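PDB 3MQ0: transcriptional repressor of the blcABC operon from Agrobacterium tumefaciens, which represses transcription of the blcABC operon, probably by binding operator DNA through its helix-turn-helix domains, and is regulated via oligomerization. Local coordinates for the interface of chains A and B. Numbering follows the deposited sequence. Chains: chain A/B, Transcriptional repressor of the blcABC operon.

Contact 1: the interface of chains A and B. Residues chain A 22, 25-26, 28-29, 32, 65, 68-69, 72, 74; chain B 26-29, 32-33, 65, 68, 72.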
loop_
_atom_site.group_PDB
_atom_site.type_symbol
_atom_site.label_atom_id
_atom_site.label_comp_id
_atom_site.label_asym_id
_atom_site.label_seq_id
_atom_site.Cartn_x
_atom_site.Cartn_y
_atom_site.Cartn_z
ATOM N N ILE A 22 4.381 -25.535 -21.088
ATOM C CA ILE A 22 4.557 -24.394 -20.200
ATOM C C ILE A 22 6.030 -24.229 -19.798
ATOM O O ILE A 22 6.509 -23.114 -19.572
ATOM C CB ILE A 22 3.679 -24.548 -18.938
ATOM C CG1 ILE A 22 3.444 -23.201 -18.279
ATOM C CG2 ILE A 22 4.296 -25.529 -17.964
ATOM C CD1 ILE A 22 2.350 -22.402 -18.956
ATOM N N THR A 25 8.442 -21.626 -21.513
ATOM C CA THR A 25 8.510 -20.208 -21.194
ATOM C C THR A 25 8.710 -19.920 -19.711
ATOM O O THR A 25 8.613 -18.768 -19.270
ATOM C CB THR A 25 7.305 -19.420 -21.757
ATOM O OG1 THR A 25 6.081 -20.083 -21.412
ATOM C CG2 THR A 25 7.415 -19.329 -23.276
ATOM N N VAL A 26 9.025 -20.956 -18.940
ATOM C CA VAL A 26 9.430 -20.744 -17.552
ATOM C C VAL A 26 10.625 -19.770 -17.402
ATOM O O VAL A 26 10.625 -18.933 -16.493
ATOM C CB VAL A 26 9.662 -22.108 -16.818
ATOM C CG1 VAL A 26 10.508 -21.933 -15.561
ATOM C CG2 VAL A 26 8.303 -22.744 -16.485
ATOM N N ALA A 28 11.080 -17.159 -18.887
ATOM C CA ALA A 28 10.508 -15.809 -18.919
ATOM C C ALA A 28 10.069 -15.329 -17.532
ATOM O O ALA A 28 10.036 -14.124 -17.264
ATOM C CB ALA A 28 9.354 -15.739 -19.899
ATOM N N LEU A 29 9.766 -16.261 -16.637
ATOM C CA LEU A 29 9.398 -15.901 -15.270
ATOM C C LEU A 29 10.524 -15.204 -14.519
ATOM O O LEU A 29 10.305 -14.137 -13.973
ATOM C CB LEU A 29 8.934 -17.121 -14.467
ATOM C CG LEU A 29 7.556 -17.666 -14.834
ATOM C CD1 LEU A 29 7.158 -18.810 -13.902
ATOM C CD2 LEU A 29 6.540 -16.545 -14.756
ATOM N N ALA A 32 11.156 -11.846 -16.107
ATOM C CA ALA A 32 10.155 -10.860 -15.673
ATOM C C ALA A 32 10.455 -10.322 -14.288
ATOM O O ALA A 32 10.327 -9.118 -14.050
ATOM C CB ALA A 32 8.738 -11.437 -15.724
ATOM N N LEU A 65 8.454 -10.372 -24.466
ATOM C CA LEU A 65 8.235 -10.425 -23.035
ATOM C C LEU A 65 7.762 -9.082 -22.503
ATOM O O LEU A 65 6.792 -9.022 -21.757
ATOM C CB LEU A 65 9.507 -10.880 -22.310
ATOM C CG LEU A 65 9.497 -10.887 -20.781
ATOM C CD1 LEU A 65 8.378 -11.786 -20.252
ATOM C CD2 LEU A 65 10.843 -11.365 -20.261
ATOM N N VAL A 68 4.051 -8.452 -23.380
ATOM C CA VAL A 68 3.093 -9.110 -22.482
ATOM C C VAL A 68 3.070 -8.468 -21.091
ATOM O O VAL A 68 2.003 -8.284 -20.510
ATOM C CB VAL A 68 3.342 -10.636 -22.371
ATOM C CG1 VAL A 68 2.414 -11.253 -21.335
ATOM C CG2 VAL A 68 3.132 -11.294 -23.731
ATOM N N MET A 69 4.243 -8.135 -20.544
ATOM C CA MET A 69 4.289 -7.457 -19.250
ATOM C C MET A 69 3.513 -6.142 -19.271
ATOM O O MET A 69 2.904 -5.759 -18.268
ATOM C CB MET A 69 5.737 -7.234 -18.796
ATOM C CG MET A 69 6.502 -8.539 -18.600
ATOM S SD MET A 69 8.180 -8.266 -18.058
ATOM C CE MET A 69 7.889 -7.579 -16.426
ATOM N N LEU A 72 -0.411 -6.895 -19.537
ATOM C CA LEU A 72 -0.950 -7.298 -18.243
ATOM C C LEU A 72 -0.780 -6.224 -17.170
ATOM O O LEU A 72 -1.034 -6.476 -15.994
ATOM C CB LEU A 72 -0.267 -8.579 -17.764
ATOM C CG LEU A 72 -0.399 -9.780 -18.696
ATOM C CD1 LEU A 72 0.332 -10.962 -18.085
ATOM C CD2 LEU A 72 -1.874 -10.099 -18.955
ATOM N N LEU A 74 1.760 -5.074 -15.762
ATOM C CA LEU A 74 2.916 -5.231 -14.882
ATOM C C LEU A 74 3.866 -4.053 -15.072
ATOM O O LEU A 74 4.509 -3.593 -14.124
ATOM C CB LEU A 74 3.649 -6.544 -15.183
ATOM C CG LEU A 74 2.889 -7.846 -14.905
ATOM C CD1 LEU A 74 3.786 -9.079 -15.095
ATOM C CD2 LEU A 74 2.331 -7.804 -13.509
ATOM N N VAL B 26 3.902 -15.904 -24.413
ATOM C CA VAL B 26 4.554 -16.105 -23.109
ATOM C C VAL B 26 3.654 -16.796 -22.081
ATOM O O VAL B 26 3.346 -16.233 -21.037
ATOM C CB VAL B 26 5.098 -14.788 -22.532
ATOM C CG1 VAL B 26 6.151 -15.085 -21.473
ATOM C CG2 VAL B 26 5.722 -13.956 -23.647
ATOM N N PRO B 27 3.210 -18.021 -22.388
ATOM C CA PRO B 27 2.241 -18.766 -21.579
ATOM C C PRO B 27 2.556 -18.860 -20.092
ATOM O O PRO B 27 1.642 -18.680 -19.290
ATOM C CB PRO B 27 2.286 -20.167 -22.195
ATOM C CG PRO B 27 2.696 -19.957 -23.575
ATOM C CD PRO B 27 3.572 -18.745 -23.618
ATOM N N ALA B 28 3.805 -19.145 -19.718
ATOM C CA ALA B 28 4.140 -19.322 -18.297
ATOM C C ALA B 28 3.907 -18.039 -17.491
ATOM O O ALA B 28 3.437 -18.072 -16.354
ATOM C CB ALA B 28 5.593 -19.807 -18.142
ATOM N N LEU B 29 4.209 -16.902 -18.096
ATOM C CA LEU B 29 3.953 -15.629 -17.447
ATOM C C LEU B 29 2.448 -15.379 -17.271
ATOM O O LEU B 29 2.014 -14.952 -16.205
ATOM C CB LEU B 29 4.593 -14.487 -18.236
ATOM C CG LEU B 29 4.416 -13.114 -17.610
ATOM C CD1 LEU B 29 4.896 -13.100 -16.162
ATOM C CD2 LEU B 29 5.200 -12.122 -18.467
ATOM N N ALA B 32 1.237 -17.549 -14.446
ATOM C CA ALA B 32 1.730 -17.087 -13.150
ATOM C C ALA B 32 0.925 -15.875 -12.690
ATOM O O ALA B 32 0.565 -15.759 -11.527
ATOM C CB ALA B 32 3.203 -16.735 -13.237
ATOM N N VAL B 33 0.656 -14.965 -13.617
ATOM C CA VAL B 33 -0.166 -13.801 -13.301
ATOM C C VAL B 33 -1.583 -14.214 -12.872
ATOM O O VAL B 33 -2.126 -13.695 -11.890
ATOM C CB VAL B 33 -0.182 -12.812 -14.465
ATOM C CG1 VAL B 33 -1.213 -11.702 -14.230
ATOM C CG2 VAL B 33 1.224 -12.228 -14.640
ATOM N N LEU B 65 4.697 -25.572 -11.916
ATOM C CA LEU B 65 4.691 -24.120 -12.059
ATOM C C LEU B 65 4.582 -23.460 -10.694
ATOM O O LEU B 65 5.309 -22.510 -10.403
ATOM C CB LEU B 65 3.561 -23.660 -12.981
ATOM C CG LEU B 65 3.368 -22.156 -13.152
ATOM C CD1 LEU B 65 4.614 -21.487 -13.738
ATOM C CD2 LEU B 65 2.166 -21.973 -14.059
ATOM N N VAL B 68 7.893 -23.566 -8.921
ATOM C CA VAL B 68 8.815 -22.585 -9.460
ATOM C C VAL B 68 8.487 -21.184 -8.943
ATOM O O VAL B 68 9.381 -20.436 -8.581
ATOM C CB VAL B 68 8.829 -22.601 -11.007
ATOM C CG1 VAL B 68 9.563 -21.376 -11.551
ATOM C CG2 VAL B 68 9.471 -23.889 -11.513
ATOM N N LEU B 72 10.893 -18.736 -6.888
ATOM C CA LEU B 72 11.097 -17.367 -7.348
ATOM C C LEU B 72 10.667 -16.370 -6.289
ATOM O O LEU B 72 10.891 -15.178 -6.431
ATOM C CB LEU B 72 10.274 -17.119 -8.613
ATOM C CG LEU B 72 10.852 -17.671 -9.907
ATOM C CD1 LEU B 72 9.785 -17.734 -10.975
ATOM C CD2 LEU B 72 11.996 -16.787 -10.354
#
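Two leucines at position 29, one from each copy of the first helix of the IclR-type helix-turn-helix domain, form the apolar centre of this two-fold interface, which joins the two domains and probably sets their relative placement. Their rotamers differ between the copies. B:Leu29 holds CG anti to its backbone N (chi1 -178°) and pushes CD2 between helix 62-71 residues of chain A, 3.7 Å from A:Leu65 CD1, with A:Met69 CG beside it; the B:Leu29 and A:Leu65 side chains cross at about a right angle. A:Leu29 instead has CG anti to the carbonyl carbon (chi1 -73°). Its CD1 meets B:Leu65 CD1 at 3.7 Å, its CD2 lies over the methyl of B:Ala32, and its CB receives B:Leu72 CD1 at 3.6 Å, so the side chain is held at CB and at both methyls. Further along helix 27-41, B:Val33 turns CG2 toward the delta-methyls of A:Leu72 and A:Leu74. Toward the N-terminal end, B:Val26 uses both methyls: CG1 sits 3.6 Å from A:Ala28 CB, while CG2 touches A:Val68 CG2 at 3.7 Å, the two side chains sliding past each other in opposite directions. At the rim, A:Ile22 extends CD1 to B:Ala28 CA, and B:Pro27 crosses A:Thr25. The threonine hydroxyl occupies the crowded position between backbone N and carbonyl carbon (chi1 49°), where A:Thr25 OG1 accepts a fairly straight hydrogen bond of 3.0 Å from B:Ala28 N.

Contact 2: the interface of chains A and B. Residues chain A 40, 85-86, 89-90, 92-93; chain B 89-93, 95-96.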
loop_
_atom_site.group_PDB
_atom_site.type_symbol
_atom_site.label_atom_id
_atom_site.label_comp_id
_atom_site.label_asym_id
_atom_site.label_seq_id
_atom_site.Cartn_x
_atom_site.Cartn_y
_atom_site.Cartn_z
ATOM N N ALA A 40 11.799 -1.186 -10.751
ATOM C CA ALA A 40 11.374 -0.703 -9.442
ATOM C C ALA A 40 12.500 0.037 -8.725
ATOM O O ALA A 40 12.248 1.003 -8.006
ATOM C CB ALA A 40 10.855 -1.864 -8.576
ATOM N N ILE A 85 6.856 0.779 -13.387
ATOM C CA ILE A 85 6.035 -0.274 -12.816
ATOM C C ILE A 85 4.582 0.089 -13.049
ATOM O O ILE A 85 4.186 1.251 -12.863
ATOM C CB ILE A 85 6.288 -0.441 -11.321
ATOM C CG1 ILE A 85 7.760 -0.780 -11.057
ATOM C CG2 ILE A 85 5.378 -1.513 -10.750
ATOM C CD1 ILE A 85 8.218 -2.133 -11.603
ATOM N N GLY A 86 3.788 -0.890 -13.477
ATOM C CA GLY A 86 2.365 -0.682 -13.693
ATOM C C GLY A 86 1.575 -0.966 -12.422
ATOM O O GLY A 86 2.141 -1.408 -11.427
ATOM N N SER A 89 0.965 -4.854 -9.814
ATOM C CA SER A 89 1.713 -5.294 -8.626
ATOM C C SER A 89 1.047 -4.895 -7.319
ATOM O O SER A 89 1.138 -5.595 -6.312
ATOM C CB SER A 89 3.126 -4.696 -8.646
ATOM O OG SER A 89 3.963 -5.440 -9.494
ATOM N N LEU A 90 0.399 -3.742 -7.333
ATOM C CA LEU A 90 -0.248 -3.195 -6.152
ATOM C C LEU A 90 -1.364 -4.134 -5.688
ATOM O O LEU A 90 -1.628 -4.249 -4.497
ATOM C CB LEU A 90 -0.827 -1.821 -6.495
ATOM C CG LEU A 90 -1.207 -0.892 -5.346
ATOM C CD1 LEU A 90 -0.067 -0.771 -4.363
ATOM C CD2 LEU A 90 -1.594 0.479 -5.892
ATOM N N TRP A 92 -1.246 -7.399 -5.891
ATOM C CA TRP A 92 -0.597 -8.493 -5.175
ATOM C C TRP A 92 -0.144 -8.035 -3.797
ATOM O O TRP A 92 -0.264 -8.780 -2.814
ATOM C CB TRP A 92 0.597 -9.014 -5.966
ATOM C CG TRP A 92 0.208 -9.502 -7.314
ATOM C CD1 TRP A 92 -1.029 -9.939 -7.700
ATOM C CD2 TRP A 92 1.051 -9.609 -8.463
ATOM N NE1 TRP A 92 -1.004 -10.306 -9.020
ATOM C CE2 TRP A 92 0.260 -10.115 -9.512
ATOM C CE3 TRP A 92 2.402 -9.316 -8.712
ATOM C CZ2 TRP A 92 0.767 -10.338 -10.785
ATOM C CZ3 TRP A 92 2.905 -9.544 -9.978
ATOM C CH2 TRP A 92 2.090 -10.053 -10.998
ATOM N N ALA A 93 0.407 -6.829 -3.728
ATOM C CA ALA A 93 0.837 -6.268 -2.448
ATOM C C ALA A 93 -0.340 -6.068 -1.503
ATOM O O ALA A 93 -0.215 -6.296 -0.301
ATOM C CB ALA A 93 1.580 -4.962 -2.653
ATOM N N SER B 89 6.658 -8.836 -3.629
ATOM C CA SER B 89 5.744 -7.987 -4.388
ATOM C C SER B 89 5.672 -6.583 -3.824
ATOM O O SER B 89 5.393 -5.623 -4.552
ATOM C CB SER B 89 4.341 -8.599 -4.422
ATOM O OG SER B 89 4.180 -9.378 -5.586
ATOM N N LEU B 90 5.902 -6.455 -2.525
ATOM C CA LEU B 90 5.881 -5.139 -1.901
ATOM C C LEU B 90 6.906 -4.199 -2.547
ATOM O O LEU B 90 6.672 -2.991 -2.644
ATOM C CB LEU B 90 6.142 -5.239 -0.395
ATOM C CG LEU B 90 5.047 -5.922 0.430
ATOM C CD1 LEU B 90 5.457 -6.013 1.898
ATOM C CD2 LEU B 90 3.735 -5.189 0.292
ATOM N N ARG B 91 8.039 -4.753 -2.979
ATOM C CA ARG B 91 9.096 -3.928 -3.569
ATOM C C ARG B 91 8.578 -3.283 -4.849
ATOM O O ARG B 91 8.860 -2.123 -5.130
ATOM C CB ARG B 91 10.355 -4.764 -3.851
ATOM N N TRP B 92 7.820 -4.039 -5.627
ATOM C CA TRP B 92 7.291 -3.516 -6.881
ATOM C C TRP B 92 6.198 -2.495 -6.600
ATOM O O TRP B 92 6.161 -1.432 -7.223
ATOM C CB TRP B 92 6.763 -4.661 -7.735
ATOM C CG TRP B 92 7.819 -5.679 -8.017
ATOM C CD1 TRP B 92 9.158 -5.464 -8.105
ATOM C CD2 TRP B 92 7.622 -7.079 -8.227
ATOM N NE1 TRP B 92 9.809 -6.639 -8.374
ATOM C CE2 TRP B 92 8.889 -7.646 -8.458
ATOM C CE3 TRP B 92 6.496 -7.902 -8.255
ATOM C CZ2 TRP B 92 9.061 -9.006 -8.707
ATOM C CZ3 TRP B 92 6.670 -9.258 -8.507
ATOM C CH2 TRP B 92 7.937 -9.793 -8.729
ATOM N N ALA B 93 5.303 -2.808 -5.666
ATOM C CA ALA B 93 4.246 -1.861 -5.339
ATOM C C ALA B 93 4.863 -0.546 -4.849
ATOM O O ALA B 93 4.393 0.535 -5.195
ATOM C CB ALA B 93 3.281 -2.453 -4.289
ATOM N N GLY B 95 7.750 0.588 -5.678
ATOM C CA GLY B 95 8.298 1.208 -6.866
ATOM C C GLY B 95 7.219 1.922 -7.666
ATOM O O GLY B 95 7.437 3.025 -8.158
ATOM N N PHE B 96 6.057 1.290 -7.794
ATOM C CA PHE B 96 4.923 1.932 -8.436
ATOM C C PHE B 96 4.552 3.240 -7.737
ATOM O O PHE B 96 4.446 4.283 -8.384
ATOM C CB PHE B 96 3.714 0.990 -8.483
ATOM C CG PHE B 96 2.446 1.645 -8.983
ATOM C CD1 PHE B 96 2.253 1.881 -10.341
ATOM C CD2 PHE B 96 1.444 2.008 -8.100
ATOM C CE1 PHE B 96 1.095 2.468 -10.800
ATOM C CE2 PHE B 96 0.278 2.603 -8.548
ATOM C CZ PHE B 96 0.098 2.838 -9.903
#
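Helix 88-98 of chain A and helix 89-98 of chain B pack against each other around their Ala93 residues, while the end of strand 82-85 of chain A lies beside the C-terminal part of the chain B helix. The central contact is methyl to methyl: A:Ala93 CB and B:Ala93 CB stand 3.4 Å apart, tighter than usual for carbon atoms, so the small side chains let the helices come very close. A leucine from each chain flanks this point, with different torsions. A:Leu90, CG anti to its backbone N (chi1 -163°), brings CD1 to 3.7 Å from B:Ala93 CB and turns CD2 toward the ring of B:Phe96, the two side chains crossing at about a right angle. B:Leu90 has CG anti to the carbonyl carbon (chi1 -68°) and touches A:Ala93 CB with CD2.

On another side of the alanine pair, serines pack against tryptophans. A:Ser89 OG lies 3.4 Å from B:Trp92 CB, and B:Ser89 OG is 3.6 Å from A:Trp92 CE3; these are packing contacts, not hydrogen bonds. The two tryptophan side chains cross obliquely and approach through their six-membered rings, CZ3 of A:Trp92 lying 4.1 Å from CZ3 of B:Trp92. At its pyrrole end, B:Trp92 CD1 meets the methyl of A:Ala40.

B:Phe96, with CG anti to its backbone N (chi1 173°), directs a ring edge at the strand end: the carbonyl A:Ile85 O lies in the ring plane, 3.2 Å from B:Phe96 CD1. A:Ile85 CG2 packs 3.8 Å from B:Phe96 CB. The patch lies at the base of the paired N-terminal DNA-binding domains, mainly on the helices that follow strand 82-85 and run toward the C-terminal regulatory domains, with the ends of helix 26-41 and of the strand of chain A.

Contact 1 and contact 2 belong to one two-fold symmetric interface, and the centres of their C-alpha atoms are about 16 Å apart. They share no residue, but helix 26-41 of chain A joins them: its N-terminal half supplies part of contact 1, and A:Ala40 near its other end reaches contact 2. Contact 1 pairs elements of the helix-turn-helix domains, whereas contact 2 chiefly pairs the helices leading toward the regulatory domains. Together they would fix the relative placement of the two DNA-binding units within the dimer, a plausible basis for coupling oligomeric state to operator binding, although the structure alone does not show this.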